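PDB 1AW9: glutathione s-transferase III from Zea mays, which conjugates glutathione to electrophilic compounds and is a leading enzyme in the detoxification of herbicides in maize. Local coordinates for the interface of chains A and B and the interface of chains A and C. Residues are numbered along the deposited sequence; one frame, centred on the assembly and turned at random. Chains: chain A/B/C, Glutathione s-transferase III.

Contact 1: the interface of chains A and B. Residues chain A 97, 100-101, 105, 145; chain B 51, 65-66.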
# COMPACT_ATOMS: atom_id res chain seq x y z
N VAL A 97 17.66 12.58 23.65
CA VAL A 97 17.55 11.34 22.92
C VAL A 97 16.16 10.73 23.07
O VAL A 97 15.52 10.44 22.09
CB VAL A 97 18.63 10.37 23.34
CG1 VAL A 97 18.37 9.01 22.77
CG2 VAL A 97 19.99 10.87 22.84
N GLU A 100 13.20 12.52 21.17
CA GLU A 100 13.18 12.15 19.78
C GLU A 100 12.74 10.68 19.59
O GLU A 100 12.00 10.36 18.63
CB GLU A 100 14.56 12.37 19.20
CG GLU A 100 14.75 13.77 18.83
CD GLU A 100 13.84 14.14 17.65
OE1 GLU A 100 14.11 13.66 16.52
OE2 GLU A 100 12.85 14.89 17.85
N VAL A 101 13.17 9.78 20.47
CA VAL A 101 12.76 8.38 20.35
C VAL A 101 11.22 8.30 20.37
O VAL A 101 10.61 7.58 19.57
CB VAL A 101 13.38 7.48 21.46
CG1 VAL A 101 12.76 6.09 21.43
CG2 VAL A 101 14.86 7.36 21.25
N HIS A 105 9.87 6.85 17.12
CA HIS A 105 9.69 5.41 17.25
C HIS A 105 8.47 4.96 17.95
O HIS A 105 7.87 3.96 17.58
CB HIS A 105 10.88 4.80 17.95
CG HIS A 105 12.09 4.87 17.12
ND1 HIS A 105 12.99 5.91 17.23
CD2 HIS A 105 12.51 4.11 16.09
CE1 HIS A 105 13.91 5.78 16.29
NE2 HIS A 105 13.64 4.69 15.58
N VAL A 145 13.43 -2.17 23.59
CA VAL A 145 14.52 -1.25 23.85
C VAL A 145 14.20 -0.39 25.08
O VAL A 145 15.08 -0.05 25.85
CB VAL A 145 14.89 -0.39 22.63
CG1 VAL A 145 15.97 0.63 23.02
CG2 VAL A 145 15.38 -1.29 21.46
N PHE B 51 18.65 1.00 18.63
CA PHE B 51 17.69 0.96 17.52
C PHE B 51 18.41 0.57 16.24
O PHE B 51 17.77 0.30 15.23
CB PHE B 51 16.95 2.28 17.33
CG PHE B 51 16.01 2.57 18.44
CD1 PHE B 51 14.78 1.93 18.49
CD2 PHE B 51 16.38 3.38 19.49
CE1 PHE B 51 13.94 2.10 19.57
CE2 PHE B 51 15.55 3.56 20.58
CZ PHE B 51 14.32 2.91 20.62
N PHE B 65 22.00 9.38 19.85
CA PHE B 65 21.55 8.92 18.55
C PHE B 65 20.24 9.71 18.38
O PHE B 65 19.74 10.31 19.37
CB PHE B 65 21.40 7.39 18.47
CG PHE B 65 20.61 6.79 19.60
CD1 PHE B 65 19.22 6.73 19.54
CD2 PHE B 65 21.24 6.31 20.73
CE1 PHE B 65 18.48 6.20 20.60
CE2 PHE B 65 20.51 5.77 21.80
CZ PHE B 65 19.14 5.72 21.73
N GLU B 66 19.75 9.77 17.14
CA GLU B 66 18.58 10.57 16.68
C GLU B 66 19.28 11.87 16.28
O GLU B 66 19.69 12.65 17.13
CB GLU B 66 17.55 10.85 17.78
CG GLU B 66 16.75 9.64 18.28
CD GLU B 66 16.07 8.90 17.14
OE1 GLU B 66 15.02 9.39 16.62
OE2 GLU B 66 16.60 7.83 16.77
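B:Phe51 reaches from a loop into a pocket between helices 92-122 and 129-152 of chain A, the lock-and-key contact of glutathione transferase dimers. Its flat aromatic key offers two faces. Over one, the A:His105 ring stacks nearly parallel, 18° between planes, with CD2 4.0 Å from B:Phe51 CD1; the A:Val145 methyl CG2 lies over the other. The leading atom, CZ of B:Phe51, wedges between branched chains, 3.6 Å from A:Val101 CG1 and touching A:Val145 CG1 as well. An alanine in place of B:Phe51 would probably leave A:His105 without its stacking partner and open a gap between A:Val101 and A:Val145.

Beside it, B:Phe65 at the end of strand 62-65 receives A:Val97 CG1 over its face, 3.5 Å from CZ. With CG1 anti to the backbone N (chi1 170°), A:Val97 points this methyl at the ring and turns CG2 towards the B:Phe65 backbone.

B:Glu66, a probable glutathione-binding residue, suits the border because its stem is apolar and its tip polar. Its CB and CG lie against A:Glu100 CB, CG at 3.6 Å. The bend at chi2 (-54°) then swings CD to the edge of the A:His105 ring, in its plane. Of the carboxylate oxygens, OE2 is 3.4 Å from A:His105 CE1; OE1 is slightly farther from that carbon and also comes near the A:Glu100 carbonyl O, an acceptor facing an acceptor.

Contact 2: the interface of chains A and C. Residues chain A 36, 38-41; chain C 176-178.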
# COMPACT_ATOMS: atom_id res chain seq x y z
N THR A 36 -13.00 22.57 9.25
CA THR A 36 -13.51 22.85 7.92
C THR A 36 -14.98 22.45 7.88
O THR A 36 -15.71 22.87 6.98
CB THR A 36 -12.73 22.03 6.85
OG1 THR A 36 -12.83 20.63 7.14
CG2 THR A 36 -11.24 22.45 6.79
N GLY A 38 -17.64 23.39 8.40
CA GLY A 38 -18.67 24.40 8.20
C GLY A 38 -18.98 24.58 6.71
O GLY A 38 -19.83 25.41 6.35
N ALA A 39 -18.26 23.84 5.85
CA ALA A 39 -18.46 23.90 4.39
C ALA A 39 -18.04 25.22 3.70
O ALA A 39 -17.37 26.07 4.32
CB ALA A 39 -19.92 23.53 4.04
N HIS A 40 -18.43 25.38 2.42
CA HIS A 40 -18.12 26.55 1.56
C HIS A 40 -16.70 27.05 1.79
O HIS A 40 -16.35 28.21 1.55
CB HIS A 40 -19.15 27.68 1.70
CG HIS A 40 -19.00 28.51 2.94
ND1 HIS A 40 -19.12 27.98 4.21
CD2 HIS A 40 -18.77 29.83 3.10
CE1 HIS A 40 -18.96 28.95 5.10
NE2 HIS A 40 -18.75 30.08 4.45
N LYS A 41 -15.92 26.09 2.27
CA LYS A 41 -14.52 26.15 2.62
C LYS A 41 -13.73 27.42 2.31
O LYS A 41 -13.21 27.62 1.20
CB LYS A 41 -13.81 24.91 2.04
CG LYS A 41 -14.59 23.56 2.22
CD LYS A 41 -15.78 23.39 1.27
CE LYS A 41 -15.38 23.64 -0.19
NZ LYS A 41 -16.53 24.09 -1.04
N SER C 176 -19.75 17.82 1.58
CA SER C 176 -19.92 19.26 1.35
C SER C 176 -19.06 20.15 2.25
O SER C 176 -18.78 21.28 1.90
CB SER C 176 -21.38 19.68 1.43
OG SER C 176 -21.84 19.63 2.76
N LYS C 177 -18.61 19.62 3.38
CA LYS C 177 -17.75 20.36 4.30
C LYS C 177 -16.27 20.15 4.02
O LYS C 177 -15.43 20.62 4.78
CB LYS C 177 -18.06 19.97 5.73
CG LYS C 177 -19.44 20.38 6.02
CD LYS C 177 -19.91 19.98 7.36
CE LYS C 177 -21.31 20.57 7.54
NZ LYS C 177 -21.41 21.96 6.94
N THR C 178 -15.95 19.46 2.93
CA THR C 178 -14.55 19.23 2.60
C THR C 178 -14.19 20.01 1.36
O THR C 178 -15.07 20.52 0.63
CB THR C 178 -14.23 17.73 2.22
OG1 THR C 178 -14.79 17.42 0.94
CG2 THR C 178 -14.77 16.77 3.21
O HOH W 1 -19.39 23.78 -0.03
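A:Ala39, its backbone turned to phi 69° and psi -169°, presents its methyl to chain C, in a contact that may be only crystal packing, from the loop of the glutathione transferase thioredoxin-like domain that also carries A:His40 and A:Lys41, both likely to bind glutathione. The small residue suits a close approach: CB comes to 3.3 Å from the carbonyl O of C:Ser176, and CA to 3.6 Å from C:Lys177 CA.

C:Ser176 ends helix 169-176, where a carbonyl is probably enriched in negative charge. Water 1 bridges from this O, at 3.2 Å, to A:His40 N and to the side-chain amine NZ of A:Lys41, each 3.1 Å away from the water. The A:Lys41 chain, bent at chi2 and chi3, curls back to bring NZ there, but its backbone is strained and its aliphatic approach to C:Thr178 is doubtful.

C:Lys177 runs extended along the loop, its CG 3.7 Å from A:Ala39 CB. Only at chi4 (-38°) does it bend, bringing C:Lys177 NZ to 3.6 Å from A:Gly38 C. A long, flexible lysine can thus cover the loop with methylenes and still set its amine beside A:Gly38 and A:Ala39. The facing carbonyls of A:Thr36 and C:Lys177 are both acceptors, a doubtful close pair.

Contact 3: the interface of chains A and B. Residues chain A 69, 72; chain B 72, 96.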
# COMPACT_ATOMS: atom_id res chain seq x y z
N ALA A 69 6.01 20.91 20.27
CA ALA A 69 6.62 22.24 20.31
C ALA A 69 5.93 22.99 21.44
O ALA A 69 6.56 23.73 22.20
CB ALA A 69 6.39 22.95 19.00
N ARG A 72 7.26 21.70 24.83
CA ARG A 72 8.59 22.11 25.17
C ARG A 72 8.60 23.59 25.54
O ARG A 72 9.24 23.99 26.51
CB ARG A 72 9.54 21.81 24.03
CG ARG A 72 10.95 22.18 24.37
CD ARG A 72 11.90 21.07 24.03
NE ARG A 72 13.20 21.28 24.66
CZ ARG A 72 14.26 20.51 24.44
NH1 ARG A 72 14.17 19.49 23.60
NH2 ARG A 72 15.40 20.76 25.07
N ARG B 72 20.43 19.14 18.88
CA ARG B 72 19.98 20.01 19.92
C ARG B 72 20.94 19.98 21.09
O ARG B 72 21.27 21.02 21.66
CB ARG B 72 18.57 19.64 20.34
CG ARG B 72 18.04 20.57 21.38
CD ARG B 72 16.65 21.04 21.05
NE ARG B 72 16.27 22.19 21.87
CZ ARG B 72 15.07 22.74 21.85
NH1 ARG B 72 14.12 22.24 21.06
NH2 ARG B 72 14.81 23.79 22.61
N GLU B 96 10.67 26.71 18.50
CA GLU B 96 10.18 25.38 18.86
C GLU B 96 9.17 24.83 17.83
O GLU B 96 9.19 23.64 17.49
CB GLU B 96 9.56 25.38 20.26
CG GLU B 96 10.49 25.85 21.37
CD GLU B 96 11.66 24.93 21.64
OE1 GLU B 96 11.77 23.83 21.06
OE2 GLU B 96 12.50 25.34 22.47
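The guanidinium groups of A:Arg72 and B:Arg72 lie face on face, their planes 1° apart, with CZ directly over CZ at 3.5 Å. They arrive from opposite directions across the twofold axis, so NE of A:Arg72 lies over NH2 of B:Arg72, 3.6 Å away, and NE of B:Arg72 over NH2 of A:Arg72. At the edge of B:Arg72, in its plane, sits the carboxylate of B:Glu96. The grip is end-on: NH1 donates to OE1 at 2.8 Å and NH2 to OE2 at 2.8 Å. Both oxygens use their syn lone pairs and both bonds are nearly straight, 165° at the hydrogen. This two-pronged salt bridge fixes the rotation of the guanidinium and probably offsets the like charge stacked over it; the twofold gives A:Arg72 the same partner in its own chain.

Arginine suits the place because its planar head can stack on one face and bond at the edge. Its stem works too. With CG anti to the backbone N (chi1 -178°), A:Arg72 passes across the carboxylate of B:Glu96, CG 3.9 Å from CD, at about a right angle to that side chain. A:Ala69, one turn earlier in helix 67-77, is small enough for helix 92-122 of chain B to come close, CB being 3.3 Å from the B:Glu96 carbonyl O. Together these residues join helix to helix across the homodimer axis and help hold the two subunits in register.

Contact 1 and contact 3 belong to one interface between chains A and B, their C-alpha centres about 16 Å apart. Both use helix 92-122, and helix 67-77, which supplies the arginines of contact 3, begins just after the strand 62-65 and glutamate used in contact 1. An aromatic key and an arginine stack thus secure the same homodimer at its flank and its axis, beside a probable glutathione-binding residue. Contact 2 lies about 39 Å from contact 1 and about 33 Å from contact 3, centre to centre, and joins chain A to C through other elements, possibly only in the crystal.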